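Local coordinates for uncharacterized protein (Bacteroides ovatus CL02T12C04, PDB 6PTM) that probably hydrolyses carrageenan from the ends of its chains, acting as an exo-carrageenase of glycoside hydrolase family 42, at residues N322-G325 with R329-E332; M359-M364 with D651-K656; A600-L605 with F624-E629. All coordinates share one frame; numbering follows the deposited sequence.

Contact 1: N322-G325 with R329-E332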
ATOM      1  N   ASN A 322      22.661 -14.788 -20.816  1.00 20.43           N
ATOM      2  CA  ASN A 322      21.337 -15.446 -20.816  1.00 22.51           C
ATOM      3  C   ASN A 322      20.371 -14.666 -21.704  1.00 22.19           C
ATOM      4  O   ASN A 322      19.678 -15.314 -22.448  1.00 20.14           O
ATOM      5  CB  ASN A 322      20.755 -15.585 -19.414  1.00 26.65           C
ATOM      6  CG  ASN A 322      19.410 -16.257 -19.452  1.00 30.39           C
ATOM      7  OD1 ASN A 322      19.342 -17.444 -19.719  1.00 35.56           O
ATOM      8  ND2 ASN A 322      18.347 -15.501 -19.216  1.00 30.22           N
ATOM      9  N   LYS A 323      20.337 -13.326 -21.644  1.00 20.84           N
ATOM     10  CA  LYS A 323      19.367 -12.532 -22.430  1.00 21.98           C
ATOM     11  C   LYS A 323      19.685 -12.708 -23.921  1.00 22.06           C
ATOM     12  O   LYS A 323      18.756 -12.923 -24.706  1.00 20.66           O
ATOM     13  CB  LYS A 323      19.422 -11.048 -22.059  1.00 22.44           C
ATOM     14  CG  LYS A 323      18.452 -10.129 -22.824  1.00 25.33           C
ATOM     15  CD  LYS A 323      16.984 -10.478 -22.635  1.00 25.35           C
ATOM     16  CE  LYS A 323      16.027  -9.904 -23.665  1.00 25.64           C
ATOM     17  NZ  LYS A 323      15.672  -8.507 -23.351  1.00 23.06           N
ATOM     18  N   HIS A 324      20.945 -12.550 -24.318  1.00 20.45           N
ATOM     19  CA  HIS A 324      21.293 -12.339 -25.747  1.00 21.69           C
ATOM     20  C   HIS A 324      21.782 -13.634 -26.419  1.00 21.32           C
ATOM     21  O   HIS A 324      21.762 -13.687 -27.658  1.00 21.23           O
ATOM     22  CB  HIS A 324      22.320 -11.203 -25.889  1.00 21.23           C
ATOM     23  CG  HIS A 324      21.780  -9.862 -25.534  1.00 20.50           C
ATOM     24  ND1 HIS A 324      20.764  -9.247 -26.264  1.00 19.15           N
ATOM     25  CD2 HIS A 324      22.089  -9.041 -24.508  1.00 18.68           C
ATOM     26  CE1 HIS A 324      20.491  -8.086 -25.699  1.00 20.89           C
ATOM     27  NE2 HIS A 324      21.270  -7.941 -24.604  1.00 18.58           N
ATOM     28  N   GLY A 325      22.279 -14.602 -25.651  1.00 22.64           N
ATOM     29  CA  GLY A 325      22.735 -15.908 -26.169  1.00 21.27           C
ATOM     30  C   GLY A 325      24.148 -15.843 -26.730  1.00 21.18           C
ATOM     31  O   GLY A 325      24.988 -16.578 -26.253  1.00 20.62           O
ATOM     32  N   ARG A 329      24.825 -10.702 -30.872  1.00 20.01           N
ATOM     33  CA  ARG A 329      23.483 -10.083 -30.686  1.00 22.88           C
ATOM     34  C   ARG A 329      23.615  -8.860 -29.761  1.00 21.83           C
ATOM     35  O   ARG A 329      22.974  -7.832 -30.053  1.00 21.54           O
ATOM     36  CB  ARG A 329      22.463 -11.101 -30.184  1.00 26.36           C
ATOM     37  CG  ARG A 329      21.766 -11.885 -31.295  1.00 35.78           C
ATOM     38  CD  ARG A 329      21.613 -13.349 -30.910  1.00 44.36           C
ATOM     39  NE  ARG A 329      20.376 -14.063 -31.205  1.00 48.75           N
ATOM     40  CZ  ARG A 329      19.270 -14.038 -30.456  1.00 56.84           C
ATOM     41  NH1 ARG A 329      19.172 -13.261 -29.386  1.00 57.50           N
ATOM     42  NH2 ARG A 329      18.235 -14.777 -30.813  1.00 63.44           N
ATOM     43  N   LEU A 330      24.399  -8.951 -28.683  1.00 19.20           N
ATOM     44  CA  LEU A 330      24.617  -7.769 -27.814  1.00 16.94           C
ATOM     45  C   LEU A 330      25.310  -6.684 -28.638  1.00 16.07           C
ATOM     46  O   LEU A 330      24.895  -5.527 -28.577  1.00 15.13           O
ATOM     47  CB  LEU A 330      25.440  -8.176 -26.599  1.00 17.44           C
ATOM     48  CG  LEU A 330      25.764  -7.061 -25.612  1.00 17.59           C
ATOM     49  CD1 LEU A 330      25.990  -7.650 -24.235  1.00 18.67           C
ATOM     50  CD2 LEU A 330      26.986  -6.275 -26.036  1.00 17.29           C
ATOM     51  N   ASN A 331      26.370  -7.023 -29.365  1.00 15.33           N
ATOM     52  CA  ASN A 331      27.197  -6.035 -30.107  1.00 15.66           C
ATOM     53  C   ASN A 331      26.289  -5.288 -31.104  1.00 17.63           C
ATOM     54  O   ASN A 331      26.456  -4.080 -31.223  1.00 18.03           O
ATOM     55  CB  ASN A 331      28.386  -6.704 -30.819  1.00 16.21           C
ATOM     56  CG  ASN A 331      29.577  -6.969 -29.915  1.00 15.04           C
ATOM     57  OD1 ASN A 331      29.740  -6.358 -28.854  1.00 16.69           O
ATOM     58  ND2 ASN A 331      30.427  -7.895 -30.304  1.00 15.52           N
ATOM     59  N   GLU A 332      25.407  -5.993 -31.811  1.00 18.49           N
ATOM     60  CA  GLU A 332      24.458  -5.403 -32.788  1.00 22.15           C
ATOM     61  C   GLU A 332      23.582  -4.382 -32.058  1.00 20.87           C
ATOM     62  O   GLU A 332      23.268  -3.354 -32.643  1.00 20.55           O
ATOM     63  CB  GLU A 332      23.488  -6.438 -33.362  1.00 25.18           C
ATOM     64  CG  GLU A 332      24.050  -7.353 -34.421  1.00 35.05           C
ATOM     65  CD  GLU A 332      23.223  -8.618 -34.653  1.00 44.96           C
ATOM     66  OE1 GLU A 332      22.032  -8.659 -34.208  1.00 47.31           O
ATOM     67  OE2 GLU A 332      23.778  -9.588 -35.235  1.00 48.05           O
TER

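Contact 2: M359-M364 with D651-K656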
ATOM      1  N   MET A 359      21.526  -0.633 -24.227  1.00 15.29           N
ATOM      2  CA  MET A 359      22.387  -0.826 -23.044  1.00 16.64           C
ATOM      3  C   MET A 359      21.613  -0.376 -21.789  1.00 16.53           C
ATOM      4  O   MET A 359      21.729  -1.024 -20.737  1.00 15.56           O
ATOM      5  CB  MET A 359      23.708  -0.067 -23.123  1.00 17.58           C
ATOM      6  CG  MET A 359      24.471  -0.240 -21.853  1.00 21.15           C
ATOM      7  SD  MET A 359      26.070   0.556 -21.761  1.00 22.39           S
ATOM      8  CE  MET A 359      25.561   2.280 -21.707  1.00 24.56           C
ATOM      9  N   TYR A 360      20.868   0.708 -21.909  1.00 14.75           N
ATOM     10  CA  TYR A 360      20.072   1.262 -20.795  1.00 15.06           C
ATOM     11  C   TYR A 360      19.014   0.253 -20.415  1.00 13.56           C
ATOM     12  O   TYR A 360      18.829   0.028 -19.204  1.00 14.56           O
ATOM     13  CB  TYR A 360      19.467   2.594 -21.208  1.00 14.65           C
ATOM     14  CG  TYR A 360      18.633   3.287 -20.159  1.00 15.87           C
ATOM     15  CD1 TYR A 360      17.308   2.921 -19.934  1.00 16.98           C
ATOM     16  CD2 TYR A 360      19.142   4.358 -19.440  1.00 15.73           C
ATOM     17  CE1 TYR A 360      16.519   3.596 -19.013  1.00 17.12           C
ATOM     18  CE2 TYR A 360      18.363   5.044 -18.528  1.00 16.80           C
ATOM     19  CZ  TYR A 360      17.041   4.684 -18.333  1.00 17.74           C
ATOM     20  OH  TYR A 360      16.284   5.371 -17.426  1.00 17.41           O
ATOM     21  N   PHE A 361      18.294  -0.269 -21.409  1.00 14.12           N
ATOM     22  CA  PHE A 361      17.204  -1.218 -21.153  1.00 14.67           C
ATOM     23  C   PHE A 361      17.761  -2.408 -20.364  1.00 14.76           C
ATOM     24  O   PHE A 361      17.181  -2.843 -19.360  1.00 14.60           O
ATOM     25  CB  PHE A 361      16.567  -1.709 -22.451  1.00 16.43           C
ATOM     26  CG  PHE A 361      15.540  -2.737 -22.102  1.00 16.62           C
ATOM     27  CD1 PHE A 361      15.889  -4.062 -21.979  1.00 17.63           C
ATOM     28  CD2 PHE A 361      14.272  -2.338 -21.736  1.00 17.40           C
ATOM     29  CE1 PHE A 361      14.966  -5.002 -21.565  1.00 18.61           C
ATOM     30  CE2 PHE A 361      13.355  -3.268 -21.290  1.00 18.65           C
ATOM     31  CZ  PHE A 361      13.702  -4.599 -21.207  1.00 18.79           C
ATOM     32  N   ASP A 362      18.852  -2.962 -20.873  1.00 15.02           N
ATOM     33  CA  ASP A 362      19.537  -4.146 -20.307  1.00 14.41           C
ATOM     34  C   ASP A 362      19.943  -3.847 -18.873  1.00 15.36           C
ATOM     35  O   ASP A 362      19.753  -4.738 -18.004  1.00 14.19           O
ATOM     36  CB  ASP A 362      20.714  -4.566 -21.176  1.00 14.08           C
ATOM     37  CG  ASP A 362      20.293  -5.351 -22.413  1.00 14.64           C
ATOM     38  OD1 ASP A 362      19.079  -5.713 -22.516  1.00 15.01           O
ATOM     39  OD2 ASP A 362      21.151  -5.554 -23.276  1.00 14.03           O
ATOM     40  N   PHE A 363      20.523  -2.672 -18.631  1.00 15.86           N
ATOM     41  CA  PHE A 363      21.017  -2.317 -17.279  1.00 15.04           C
ATOM     42  C   PHE A 363      19.829  -2.317 -16.291  1.00 13.92           C
ATOM     43  O   PHE A 363      19.929  -2.901 -15.186  1.00 13.42           O
ATOM     44  CB  PHE A 363      21.747  -0.978 -17.317  1.00 16.39           C
ATOM     45  CG  PHE A 363      22.667  -0.785 -16.150  1.00 16.18           C
ATOM     46  CD1 PHE A 363      24.020  -1.038 -16.278  1.00 16.34           C
ATOM     47  CD2 PHE A 363      22.180  -0.304 -14.941  1.00 16.10           C
ATOM     48  CE1 PHE A 363      24.861  -0.909 -15.182  1.00 17.09           C
ATOM     49  CE2 PHE A 363      23.032  -0.141 -13.858  1.00 15.64           C
ATOM     50  CZ  PHE A 363      24.370  -0.451 -13.980  1.00 17.19           C
ATOM     51  N   MET A 364      18.711  -1.694 -16.678  1.00 13.54           N
ATOM     52  CA  MET A 364      17.550  -1.519 -15.777  1.00 12.61           C
ATOM     53  C   MET A 364      16.862  -2.878 -15.570  1.00 12.51           C
ATOM     54  O   MET A 364      16.444  -3.156 -14.424  1.00 11.07           O
ATOM     55  CB  MET A 364      16.551  -0.489 -16.317  1.00 12.56           C
ATOM     56  CG  MET A 364      17.099   0.910 -16.458  1.00 12.67           C
ATOM     57  SD  MET A 364      18.179   1.408 -15.122  1.00 13.90           S
ATOM     58  CE  MET A 364      18.673   3.027 -15.721  1.00 13.97           C
ATOM     59  N   ASP A 651       9.803  -4.123 -30.249  1.00 21.42           N
ATOM     60  CA  ASP A 651      10.272  -4.894 -29.077  1.00 20.21           C
ATOM     61  C   ASP A 651      10.902  -3.916 -28.084  1.00 18.12           C
ATOM     62  O   ASP A 651      10.839  -2.678 -28.325  1.00 17.38           O
ATOM     63  CB  ASP A 651      11.220  -6.019 -29.495  1.00 20.38           C
ATOM     64  CG  ASP A 651      12.493  -5.566 -30.167  1.00 21.01           C
ATOM     65  OD1 ASP A 651      12.881  -4.416 -30.018  1.00 20.23           O
ATOM     66  OD2 ASP A 651      13.085  -6.386 -30.832  1.00 26.10           O
ATOM     67  N   GLU A 652      11.532  -4.464 -27.054  1.00 17.35           N
ATOM     68  CA  GLU A 652      12.106  -3.702 -25.922  1.00 17.84           C
ATOM     69  C   GLU A 652      13.352  -2.955 -26.382  1.00 18.52           C
ATOM     70  O   GLU A 652      13.863  -2.115 -25.592  1.00 17.58           O
ATOM     71  CB  GLU A 652      12.370  -4.615 -24.722  1.00 18.54           C
ATOM     72  CG  GLU A 652      13.442  -5.668 -24.967  1.00 18.37           C
ATOM     73  CD  GLU A 652      13.004  -7.028 -25.490  1.00 19.27           C
ATOM     74  OE1 GLU A 652      12.061  -7.098 -26.329  1.00 19.38           O
ATOM     75  OE2 GLU A 652      13.675  -8.018 -25.120  1.00 16.77           O
ATOM     76  N   TYR A 653      13.833  -3.232 -27.599  1.00 17.73           N
ATOM     77  CA  TYR A 653      15.018  -2.550 -28.165  1.00 18.62           C
ATOM     78  C   TYR A 653      14.596  -1.582 -29.269  1.00 19.41           C
ATOM     79  O   TYR A 653      15.499  -1.061 -29.891  1.00 18.54           O
ATOM     80  CB  TYR A 653      16.063  -3.577 -28.616  1.00 19.33           C
ATOM     81  CG  TYR A 653      16.527  -4.467 -27.498  1.00 18.75           C
ATOM     82  CD1 TYR A 653      17.187  -3.930 -26.404  1.00 18.80           C
ATOM     83  CD2 TYR A 653      16.266  -5.826 -27.508  1.00 17.92           C
ATOM     84  CE1 TYR A 653      17.629  -4.739 -25.374  1.00 17.61           C
ATOM     85  CE2 TYR A 653      16.693  -6.645 -26.482  1.00 17.49           C
ATOM     86  CZ  TYR A 653      17.358  -6.093 -25.404  1.00 17.31           C
ATOM     87  OH  TYR A 653      17.762  -6.906 -24.382  1.00 18.80           O
ATOM     88  N   GLY A 654      13.302  -1.293 -29.415  1.00 21.33           N
ATOM     89  CA  GLY A 654      12.769  -0.377 -30.439  1.00 22.78           C
ATOM     90  C   GLY A 654      12.823  -0.953 -31.850  1.00 26.41           C
ATOM     91  O   GLY A 654      12.703  -0.161 -32.815  1.00 24.33           O
ATOM     92  N   ARG A 655      12.997  -2.265 -32.006  1.00 25.20           N
ATOM     93  CA  ARG A 655      13.058  -2.874 -33.351  1.00 28.19           C
ATOM     94  C   ARG A 655      11.609  -3.157 -33.785  1.00 29.42           C
ATOM     95  O   ARG A 655      10.842  -3.730 -32.957  1.00 26.46           O
ATOM     96  CB  ARG A 655      13.947  -4.130 -33.344  1.00 28.35           C
ATOM     97  CG  ARG A 655      15.403  -3.896 -32.956  1.00 28.02           C
ATOM     98  CD  ARG A 655      16.276  -5.162 -32.874  1.00 31.29           C
ATOM     99  NE  ARG A 655      15.828  -6.160 -31.890  1.00 31.32           N
ATOM    100  CZ  ARG A 655      16.507  -7.248 -31.484  1.00 33.95           C
ATOM    101  NH1 ARG A 655      17.718  -7.548 -31.937  1.00 34.16           N
ATOM    102  NH2 ARG A 655      15.951  -8.061 -30.611  1.00 34.92           N
ATOM    103  N   LYS A 656      11.247  -2.837 -35.040  1.00 28.16           N
ATOM    104  CA  LYS A 656       9.882  -3.073 -35.599  1.00 29.29           C
ATOM    105  C   LYS A 656       9.534  -4.523 -35.290  1.00 29.41           C
ATOM    106  O   LYS A 656      10.356  -5.382 -35.519  1.00 30.42           O
ATOM    107  CB  LYS A 656       9.767  -2.804 -37.109  1.00 27.40           C
TER

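Contact 3: A600-L605 with F624-E629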
ATOM      1  N   ALA A 600      -3.218  -6.500 -16.554  1.00 16.82           N
ATOM      2  CA  ALA A 600      -2.759  -7.717 -17.262  1.00 17.57           C
ATOM      3  C   ALA A 600      -1.288  -7.529 -17.576  1.00 17.20           C
ATOM      4  O   ALA A 600      -0.880  -6.410 -17.894  1.00 18.07           O
ATOM      5  CB  ALA A 600      -3.543  -7.961 -18.530  1.00 18.33           C
ATOM      6  N   THR A 601      -0.541  -8.615 -17.472  1.00 16.43           N
ATOM      7  CA  THR A 601       0.856  -8.743 -17.916  1.00 14.78           C
ATOM      8  C   THR A 601       1.005 -10.119 -18.545  1.00 14.22           C
ATOM      9  O   THR A 601       0.124 -10.981 -18.341  1.00 13.54           O
ATOM     10  CB  THR A 601       1.827  -8.656 -16.726  1.00 14.64           C
ATOM     11  OG1 THR A 601       1.559  -9.762 -15.863  1.00 13.90           O
ATOM     12  CG2 THR A 601       1.710  -7.368 -15.960  1.00 14.49           C
ATOM     13  N   GLU A 602       2.170 -10.411 -19.094  1.00 14.67           N
ATOM     14  CA  GLU A 602       2.488 -11.802 -19.468  1.00 15.33           C
ATOM     15  C   GLU A 602       2.341 -12.743 -18.251  1.00 15.55           C
ATOM     16  O   GLU A 602       1.719 -13.807 -18.377  1.00 15.47           O
ATOM     17  CB  GLU A 602       3.900 -11.889 -20.043  1.00 17.54           C
ATOM     18  CG  GLU A 602       4.288 -13.331 -20.360  1.00 19.11           C
ATOM     19  CD  GLU A 602       5.585 -13.508 -21.130  1.00 21.16           C
ATOM     20  OE1 GLU A 602       6.269 -12.499 -21.454  1.00 22.56           O
ATOM     21  OE2 GLU A 602       5.920 -14.677 -21.378  1.00 22.00           O
ATOM     22  N   GLY A 603       2.891 -12.370 -17.094  1.00 15.00           N
ATOM     23  CA  GLY A 603       2.892 -13.233 -15.900  1.00 15.63           C
ATOM     24  C   GLY A 603       1.494 -13.487 -15.371  1.00 14.56           C
ATOM     25  O   GLY A 603       1.171 -14.619 -14.995  1.00 14.62           O
ATOM     26  N   ILE A 604       0.648 -12.472 -15.350  1.00 13.93           N
ATOM     27  CA  ILE A 604      -0.769 -12.628 -14.943  1.00 13.75           C
ATOM     28  C   ILE A 604      -1.488 -13.562 -15.930  1.00 14.55           C
ATOM     29  O   ILE A 604      -2.247 -14.466 -15.474  1.00 14.26           O
ATOM     30  CB  ILE A 604      -1.418 -11.232 -14.802  1.00 14.52           C
ATOM     31  CG1 ILE A 604      -0.915 -10.522 -13.544  1.00 14.85           C
ATOM     32  CG2 ILE A 604      -2.929 -11.300 -14.814  1.00 13.11           C
ATOM     33  CD1 ILE A 604      -1.219  -9.022 -13.488  1.00 14.90           C
ATOM     34  N   LEU A 605      -1.317 -13.364 -17.236  1.00 15.17           N
ATOM     35  CA  LEU A 605      -2.039 -14.214 -18.222  1.00 16.65           C
ATOM     36  C   LEU A 605      -1.544 -15.649 -18.042  1.00 17.18           C
ATOM     37  O   LEU A 605      -2.360 -16.583 -18.149  1.00 18.40           O
ATOM     38  CB  LEU A 605      -1.812 -13.705 -19.652  1.00 17.16           C
ATOM     39  CG  LEU A 605      -2.890 -12.762 -20.191  1.00 19.79           C
ATOM     40  CD1 LEU A 605      -3.053 -11.549 -19.294  1.00 22.86           C
ATOM     41  CD2 LEU A 605      -2.513 -12.277 -21.561  1.00 23.25           C
ATOM     42  N   PHE A 624       7.592  -6.876 -25.231  1.00 18.18           N
ATOM     43  CA  PHE A 624       8.346  -8.140 -25.435  1.00 17.33           C
ATOM     44  C   PHE A 624       7.593  -8.912 -26.521  1.00 18.21           C
ATOM     45  O   PHE A 624       6.323  -8.908 -26.516  1.00 14.92           O
ATOM     46  CB  PHE A 624       8.479  -8.924 -24.125  1.00 17.47           C
ATOM     47  CG  PHE A 624       9.274  -8.218 -23.050  1.00 17.29           C
ATOM     48  CD1 PHE A 624      10.643  -8.101 -23.158  1.00 17.61           C
ATOM     49  CD2 PHE A 624       8.651  -7.633 -21.958  1.00 17.64           C
ATOM     50  CE1 PHE A 624      11.377  -7.420 -22.194  1.00 18.12           C
ATOM     51  CE2 PHE A 624       9.386  -6.973 -20.979  1.00 17.45           C
ATOM     52  CZ  PHE A 624      10.752  -6.867 -21.097  1.00 16.92           C
ATOM     53  N   LYS A 625       8.317  -9.609 -27.394  1.00 20.90           N
ATOM     54  CA  LYS A 625       7.636 -10.584 -28.288  1.00 23.79           C
ATOM     55  C   LYS A 625       6.745 -11.502 -27.425  1.00 22.00           C
ATOM     56  O   LYS A 625       5.607 -11.790 -27.817  1.00 21.99           O
ATOM     57  CB  LYS A 625       8.637 -11.340 -29.176  1.00 25.94           C
ATOM     58  CG  LYS A 625       8.004 -12.087 -30.361  1.00 28.53           C
ATOM     59  CD  LYS A 625       8.986 -12.731 -31.359  1.00 30.19           C
ATOM     60  N   SER A 626       7.196 -11.946 -26.263  1.00 19.69           N
ATOM     61  CA  SER A 626       6.402 -12.857 -25.401  1.00 18.84           C
ATOM     62  C   SER A 626       5.138 -12.170 -24.858  1.00 17.03           C
ATOM     63  O   SER A 626       4.131 -12.859 -24.581  1.00 19.69           O
ATOM     64  CB  SER A 626       7.278 -13.432 -24.312  1.00 20.51           C
ATOM     65  OG  SER A 626       7.850 -12.418 -23.511  1.00 19.61           O
ATOM     66  N   ASP A 627       5.110 -10.849 -24.761  1.00 17.49           N
ATOM     67  CA  ASP A 627       3.865 -10.120 -24.387  1.00 16.98           C
ATOM     68  C   ASP A 627       2.827 -10.383 -25.481  1.00 17.39           C
ATOM     69  O   ASP A 627       1.698 -10.773 -25.170  1.00 17.23           O
ATOM     70  CB  ASP A 627       4.055  -8.601 -24.245  1.00 15.33           C
ATOM     71  CG  ASP A 627       4.785  -8.130 -22.997  1.00 15.99           C
ATOM     72  OD1 ASP A 627       4.531  -8.696 -21.921  1.00 17.01           O
ATOM     73  OD2 ASP A 627       5.531  -7.140 -23.098  1.00 15.95           O
ATOM     74  N   ILE A 628       3.205 -10.100 -26.720  1.00 20.12           N
ATOM     75  CA  ILE A 628       2.306 -10.196 -27.903  1.00 21.98           C
ATOM     76  C   ILE A 628       1.825 -11.642 -28.060  1.00 21.27           C
ATOM     77  O   ILE A 628       0.613 -11.829 -28.262  1.00 20.95           O
ATOM     78  CB  ILE A 628       3.022  -9.637 -29.141  1.00 24.07           C
ATOM     79  CG1 ILE A 628       3.224  -8.130 -28.969  1.00 25.51           C
ATOM     80  CG2 ILE A 628       2.236  -9.995 -30.391  1.00 25.00           C
ATOM     81  CD1 ILE A 628       4.110  -7.476 -29.988  1.00 28.48           C
ATOM     82  N   GLU A 629       2.739 -12.617 -27.980  1.00 21.86           N
ATOM     83  CA  GLU A 629       2.429 -14.069 -28.062  1.00 23.23           C
ATOM     84  C   GLU A 629       1.423 -14.418 -26.966  1.00 21.38           C
ATOM     85  O   GLU A 629       0.494 -15.185 -27.248  1.00 20.51           O
ATOM     86  CB  GLU A 629       3.693 -14.932 -27.942  1.00 26.37           C
ATOM     87  CG  GLU A 629       4.536 -14.917 -29.204  1.00 29.10           C
ATOM     88  CD  GLU A 629       5.954 -15.455 -29.057  1.00 33.80           C
ATOM     89  OE1 GLU A 629       6.378 -15.768 -27.909  1.00 33.27           O
ATOM     90  OE2 GLU A 629       6.642 -15.543 -30.096  1.00 40.83           O
TER
HETATM   91  O   HOH W   1       3.842  -7.871 -19.438  1.00 13.92           O
HETATM   92  O   HOH W   2       6.723 -10.026 -20.643  1.00 18.03           O

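Contact 1: N322-G325 with R329-E332
His324 has CG anti to its carbonyl carbon (chi1 -68°), a torsion that lays the imidazole against CA and CB of Leu330. The closest approach is between His324 CD2 and Leu330 CB, 4.0 Å. Leu330 CA lies over one face of the ring, 4.3 Å from the centroid of His324 and 13° off its normal, a CH-pi contact. With its CG opposite the backbone N (chi1 179°), Leu330 also brings CD1 to 4.2 Å from His324 CD2. Lys323 CG, from the same helical turn as the histidine, sits over the other face, so the ring is sandwiched between aliphatic groups. Its rotation is fixed further by NE2, which is hydrogen-bonded to Asp362. On the outer side Arg329, bent at chi2 and chi3, folds back over the end of the first helix: its NH1 comes within 3.1 Å of His324 O, and its CD packs 3.3 Å from the same His324 O. Gly325, with positive phi, ends the helical conformation here. The contact thus closes a short turn joining consecutive helices 310-324 and 327-334. Leu330 continues inward onto the loop residues Thr336, Tyr338, Phe341 and Val344, and His324 faces helix 358-385 through Asp362.

Contact 2: M359-M364 with D651-K656
A type I beta turn running from Asp651 to Gly654 presents its two central residues, Glu652 and Tyr653, to Phe361 and Asp362 on helix 358-385. Glu652 CB lies over one face of the Phe361 ring, 3.9 Å from the centroid of Phe361 and 19° off the normal, a CH-pi contact. CG of the glutamate follows along the ring, 3.8 Å from Phe361 CE1, and the chain then bends at chi2 (-92°), carrying the carboxylate off to a salt bridge with Lys323. The Tyr653 ring meets Phe361 obliquely, with the planes 79° apart. Beyond it the phenol reaches Asp362: Tyr653 OH donates to Asp362 OD1 over 2.6 Å; the oxygen accepts through its syn lone pair, and its carboxylate stands almost perpendicular to the phenol ring. The same hydroxyl is hydrogen-bonded to Lys323, while Asp362 OD2 is bonded to Trp334 as well as to His324, so both oxygens of this buried carboxylate have partners. Replacing Phe361 by an alanine is likely to open a gap beside Glu652 CB and CG and take one apolar neighbour from the Tyr653 ring.

The turn is braced from behind. Asp651 OD1 accepts from Tyr653 N (2.9 Å between Asp651 OD1 and Tyr653 N) and from Arg655 N, the two donors arriving from opposite faces of the carboxylate plane, and Asp651 OD2 takes Arg655 NE in a salt bridge of 2.9 Å. The bond to Tyr653 N makes an Asx turn. In sequence, helix 358-385 falls between parallel strands 288-292 and 391-394, consistent with a helix of the TIM barrel of this family, and here it meets an Asx-braced beta turn from the following alpha/beta domain, built on a five-stranded parallel sheet.

Contact 3: A600-L605 with F624-E629
Glu602 and Ser626 meet where two helices begin in a Rossmann-like alpha/beta domain, helix 602-607 directly after parallel strand 597-600 and helix 625-636 following parallel strand 614-617. Glu602 has CG anti to the backbone N (chi1 177°) and stays extended beyond it, so the carboxylate spans the gap to the neighbouring helix. Ser626 places OG between its backbone N and carbonyl carbon (chi1 59°), the crowded position, and from there donates to Glu602 OE1 over 2.6 Å. The hydroxyl approaches on the syn side, 24° out of the carboxylate plane, and Ser626 CB packs 3.2 Å from the same Glu602 OE1. The other oxygen, OE2, is held by a salt bridge to Lys606, one turn further along the helix, so both ends of the carboxylate are fixed.

Asp627 turns CG anti to its carbonyl carbon, which brings OD1 near Glu602 CB and OD2 back over the helix start. There OD2 accepts from Phe624 N, a bond of 3.0 Å between Asp627 OD2 and Phe624 N; this is the half of a capping box in which the third helical residue takes the N-cap amide. Thr569 also bonds to OD2. On the first helix Thr601 is the N-cap, its OG1 accepting a nearly straight bond from Ile604 N, and Glu412 binds the same hydroxyl.

The two acidic groups lie close, Glu602 OE1 being 4.2 Å from Asp627 OD1. Water probably eases their repulsion: one molecule donates to both of these oxygens, at 2.6 Å from Glu602 OE1. A second accepts from Glu602 N and donates to Asp627 OD1, with 2.7 Å between that water oxygen and Asp627 OD1.

How the contacts relate
All touching residues of contact 2 are buried, whereas contact 1 buries His324 and Leu330 but keeps Arg329 at the surface. The two adjoin, the end of helix 310-324 supplying polar partners to contact 2, and helices 327-334 and 358-385 are consecutive in the chain. Contact 1 is a local corner dominated by ring and aliphatic packing. Contact 2 spans almost three hundred residues to join two domains, combining aromatic packing with a buried carboxylate-phenol bond. Contact 3, nested within the loop that contact 2 closes, is only partly buried and relies on carboxylates, a hydroxyl and bridging waters. It reaches contact 2 through Phe624, which packs on Phe361 and Glu652, but does not touch contact 1.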